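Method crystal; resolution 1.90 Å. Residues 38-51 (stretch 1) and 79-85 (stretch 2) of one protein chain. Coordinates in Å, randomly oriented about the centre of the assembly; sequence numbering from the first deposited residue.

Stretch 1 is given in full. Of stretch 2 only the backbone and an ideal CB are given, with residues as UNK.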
# COMPACT_ATOMS: atom_id res chain seq x y z
N GLU A 38 -23.60 5.43 8.87
CA GLU A 38 -22.24 4.96 8.62
C GLU A 38 -21.89 4.94 7.11
O GLU A 38 -20.88 5.48 6.72
CB GLU A 38 -22.05 3.56 9.21
CG GLU A 38 -20.66 2.95 8.96
CD GLU A 38 -20.46 1.56 9.61
OE1 GLU A 38 -21.45 0.92 10.03
OE2 GLU A 38 -19.30 1.11 9.72
N ARG A 39 -22.72 4.29 6.28
CA ARG A 39 -22.44 4.22 4.82
C ARG A 39 -22.43 5.61 4.23
O ARG A 39 -21.55 5.92 3.41
CB ARG A 39 -23.51 3.41 4.08
CG ARG A 39 -23.08 3.02 2.66
CD ARG A 39 -24.20 2.23 1.99
NE ARG A 39 -23.80 1.74 0.67
CZ ARG A 39 -23.66 2.50 -0.41
NH1 ARG A 39 -23.92 3.82 -0.36
NH2 ARG A 39 -23.29 1.93 -1.56
N LEU A 40 -23.36 6.47 4.65
CA LEU A 40 -23.35 7.86 4.13
C LEU A 40 -22.02 8.56 4.43
O LEU A 40 -21.43 9.26 3.58
CB LEU A 40 -24.55 8.67 4.67
CG LEU A 40 -24.57 9.97 3.87
CD1 LEU A 40 -25.78 10.08 3.02
CD2 LEU A 40 -24.31 11.20 4.72
N MSE A 41 -21.52 8.40 5.65
CA MSE A 41 -20.28 9.06 6.03
C MSE A 41 -19.06 8.44 5.32
O MSE A 41 -18.08 9.12 5.02
CB MSE A 41 -20.11 9.11 7.59
CG MSE A 41 -21.21 9.92 8.32
SE MSE A 41 -21.15 11.77 7.79
CE MSE A 41 -19.44 12.21 8.58
N VAL A 42 -19.13 7.15 5.03
CA VAL A 42 -18.08 6.49 4.22
C VAL A 42 -18.11 7.10 2.81
O VAL A 42 -17.03 7.36 2.22
CB VAL A 42 -18.23 4.96 4.14
CG1 VAL A 42 -17.22 4.34 3.14
CG2 VAL A 42 -17.98 4.32 5.52
N ARG A 43 -19.32 7.38 2.26
CA ARG A 43 -19.38 8.04 0.96
C ARG A 43 -18.79 9.45 1.01
O ARG A 43 -18.09 9.89 0.09
CB ARG A 43 -20.80 8.19 0.45
CG ARG A 43 -21.55 6.95 0.02
CD ARG A 43 -22.53 7.46 -1.10
NE ARG A 43 -23.76 8.00 -0.49
CZ ARG A 43 -24.45 9.05 -0.90
NH1 ARG A 43 -24.03 9.81 -1.92
NH2 ARG A 43 -25.55 9.39 -0.23
N LEU A 44 -19.12 10.19 2.06
CA LEU A 44 -18.54 11.51 2.25
C LEU A 44 -17.01 11.41 2.38
O LEU A 44 -16.28 12.15 1.73
CB LEU A 44 -19.14 12.20 3.48
CG LEU A 44 -18.67 13.63 3.69
CD1 LEU A 44 -19.12 14.51 2.49
CD2 LEU A 44 -19.17 14.14 5.01
N LEU A 45 -16.54 10.50 3.22
CA LEU A 45 -15.09 10.25 3.34
C LEU A 45 -14.47 9.89 1.96
O LEU A 45 -13.35 10.34 1.64
CB LEU A 45 -14.80 9.16 4.41
CG LEU A 45 -13.35 8.68 4.54
CD1 LEU A 45 -12.40 9.76 4.95
CD2 LEU A 45 -13.27 7.49 5.50
N ALA A 46 -15.17 9.07 1.18
CA ALA A 46 -14.69 8.64 -0.15
C ALA A 46 -14.51 9.82 -1.08
O ALA A 46 -13.51 9.92 -1.80
CB ALA A 46 -15.61 7.61 -0.77
N PHE A 47 -15.50 10.71 -1.07
CA PHE A 47 -15.36 11.92 -1.83
C PHE A 47 -14.07 12.65 -1.42
O PHE A 47 -13.27 13.05 -2.28
CB PHE A 47 -16.63 12.79 -1.69
CG PHE A 47 -16.66 13.94 -2.68
CD1 PHE A 47 -15.83 15.02 -2.50
CD2 PHE A 47 -17.48 13.90 -3.81
CE1 PHE A 47 -15.81 16.08 -3.42
CE2 PHE A 47 -17.49 14.99 -4.73
CZ PHE A 47 -16.64 16.05 -4.53
N ALA A 48 -13.83 12.79 -0.12
CA ALA A 48 -12.64 13.49 0.36
C ALA A 48 -11.34 12.80 -0.02
O ALA A 48 -10.33 13.49 -0.29
CB ALA A 48 -12.72 13.71 1.87
N LEU A 49 -11.34 11.47 -0.03
CA LEU A 49 -10.13 10.72 -0.43
C LEU A 49 -9.78 10.91 -1.92
O LEU A 49 -8.62 10.85 -2.30
CB LEU A 49 -10.23 9.23 -0.08
CG LEU A 49 -10.38 8.89 1.42
CD1 LEU A 49 -10.45 7.37 1.64
CD2 LEU A 49 -9.22 9.52 2.20
N PHE A 50 -10.79 11.17 -2.74
CA PHE A 50 -10.63 11.21 -4.19
C PHE A 50 -11.05 12.53 -4.83
O PHE A 50 -11.28 12.59 -6.03
CB PHE A 50 -11.42 10.04 -4.81
CG PHE A 50 -10.82 8.71 -4.49
CD1 PHE A 50 -9.70 8.27 -5.19
CD2 PHE A 50 -11.30 7.95 -3.43
CE1 PHE A 50 -9.10 7.11 -4.86
CE2 PHE A 50 -10.70 6.78 -3.10
CZ PHE A 50 -9.60 6.35 -3.82
N ALA A 51 -11.13 13.59 -4.01
CA ALA A 51 -11.87 14.79 -4.34
C ALA A 51 -11.31 15.51 -5.55
O ALA A 51 -10.09 15.69 -5.69
CB ALA A 51 -11.94 15.74 -3.15
N UNK A 79 -13.83 7.92 -15.86
CA UNK A 79 -12.40 7.93 -15.52
C UNK A 79 -12.14 7.23 -14.20
O UNK A 79 -11.11 6.56 -14.01
CB UNK A 79 -11.87 9.37 -15.46
N UNK A 80 -13.08 7.38 -13.28
CA UNK A 80 -12.94 6.83 -11.95
C UNK A 80 -14.31 6.38 -11.50
O UNK A 80 -15.27 7.14 -11.59
CB UNK A 80 -12.33 7.84 -10.98
N UNK A 81 -14.37 5.15 -11.00
CA UNK A 81 -15.61 4.49 -10.61
C UNK A 81 -15.38 3.93 -9.24
O UNK A 81 -14.53 3.08 -9.06
CB UNK A 81 -16.03 3.40 -11.60
N UNK A 82 -16.13 4.44 -8.25
CA UNK A 82 -15.96 4.03 -6.85
C UNK A 82 -17.19 3.31 -6.29
O UNK A 82 -18.29 3.87 -6.31
CB UNK A 82 -15.65 5.25 -5.99
N UNK A 83 -17.02 2.06 -5.81
CA UNK A 83 -18.09 1.28 -5.20
C UNK A 83 -17.76 1.00 -3.73
O UNK A 83 -16.62 0.63 -3.41
CB UNK A 83 -18.30 -0.03 -5.96
N UNK A 84 -18.74 1.20 -2.85
CA UNK A 84 -18.49 1.03 -1.43
C UNK A 84 -18.91 -0.37 -1.08
O UNK A 84 -19.78 -0.96 -1.75
CB UNK A 84 -19.23 2.07 -0.58
N UNK A 85 -18.29 -0.91 -0.05
CA UNK A 85 -18.69 -2.23 0.45
C UNK A 85 -17.91 -3.38 -0.14
O UNK A 85 -16.69 -3.32 -0.39
CB UNK A 85 -20.18 -2.46 0.18

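Residues 38-49 form a helix, and the backbone of 80-84 runs along it as an extended strand, nearly antiparallel at 153° with the axes 9.9 Å apart at closest approach. That spacing leaves room for side chains between the two, and the alternation of the strand decides which positions supply them.

Position 79 lies beyond the reach of stretch 1, at a corner of the chain with phi/psi of -86/-36. Nothing visible selects a side chain, and many would do. The deposited residue is Asp79, which makes no contact with the helix.

At position 80 the CA-to-CB bond points toward stretch 1, yet no atom of it lies within 5.5 Å of the ideal CB. The CA of position 80 is 9.2 Å from the CA of Phe50, so a side chain must extend some way to meet it. Leucine, methionine, isoleucine or an aromatic residue would be plausible. The residue is Leu80, with chi1 t and chi2 p; its CD2 comes to 4.1 Å from CB of Phe50 and approaches the ring obliquely.

Position 81 is out of reach of the helix, and its extended backbone angles suit a wide range of residues, beta-branched and aromatic ones included. It is Trp81, whose indole N-H is hydrogen-bonded to the side chain at 83, a link between side chains two positions apart along the strand.

Position 82 points toward the helix again, with its CA 8.2 Å from the CA of Ala46. The small alanine leaves space there, and the Phe50 ring offers an apolar surface nearby; no polar side chain of the helix offers a partner. A medium or large aliphatic residue would fit, and the strand angles of -115/122 readily accept beta-branching. The deposited Ile82, with chi1 m and chi2 t, reaches toward the end of the helix, placing CD1 3.8 Å from CD2 of Phe50.

Position 83 points away from stretch 1, which therefore sets no requirement. It is Asp83, whose OD2 accepts the hydrogen bond from NE1 of Trp81 at 2.9 Å.

Position 84 comes nearest to the helix: its CA is 7.5 Å from the CA of Arg43, and the ideal CB is already 4.2 Å from NH2 of Arg39 and 4.8 Å from CG1 of Val42. An acidic residue could be imagined beside the arginine, but Val42, Ala46 and the aliphatic part of Arg43 favour an apolar side chain of moderate size. The residue is Leu84, which has the largest area covered by the other stretch. Its CD2 packs 4.2 Å from both CG1 of Val42 and CB of Ala46, while CD1 lies over one face of the Arg39 guanidinium, 3.8 Å from NH1.

Position 85 is decided by its backbone. At phi/psi of 93/-142 an ideal CB would be jammed against the carbonyl O of the preceding residue, which calls for glycine whatever the helix offers. Gly85 is what is found.

Stretch 2 79-85: DLWIDLG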
# COMPACT_ATOMS: atom_id res chain seq x y z
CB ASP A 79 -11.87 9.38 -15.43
CG ASP A 79 -11.29 9.85 -16.72
OD1 ASP A 79 -10.83 8.99 -17.51
OD2 ASP A 79 -11.29 11.09 -16.97
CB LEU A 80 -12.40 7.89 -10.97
CG LEU A 80 -12.11 7.42 -9.53
CD1 LEU A 80 -10.89 6.52 -9.47
CD2 LEU A 80 -11.92 8.65 -8.65
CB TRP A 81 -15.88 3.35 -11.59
CG TRP A 81 -17.07 2.46 -11.33
CD1 TRP A 81 -17.25 1.59 -10.29
CD2 TRP A 81 -18.20 2.31 -12.18
NE1 TRP A 81 -18.45 0.93 -10.42
CE2 TRP A 81 -19.05 1.35 -11.58
CE3 TRP A 81 -18.59 2.90 -13.40
CZ2 TRP A 81 -20.27 0.96 -12.15
CZ3 TRP A 81 -19.81 2.52 -13.96
CH2 TRP A 81 -20.64 1.56 -13.33
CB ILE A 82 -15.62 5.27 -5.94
CG1 ILE A 82 -14.45 6.12 -6.50
CG2 ILE A 82 -15.34 4.80 -4.48
CD1 ILE A 82 -14.22 7.48 -5.84
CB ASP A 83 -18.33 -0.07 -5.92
CG ASP A 83 -19.23 0.05 -7.15
OD1 ASP A 83 -20.08 0.94 -7.22
OD2 ASP A 83 -19.05 -0.72 -8.10
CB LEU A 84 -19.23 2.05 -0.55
CG LEU A 84 -19.14 3.50 -1.07
CD1 LEU A 84 -20.13 4.38 -0.32
CD2 LEU A 84 -17.73 4.04 -0.97
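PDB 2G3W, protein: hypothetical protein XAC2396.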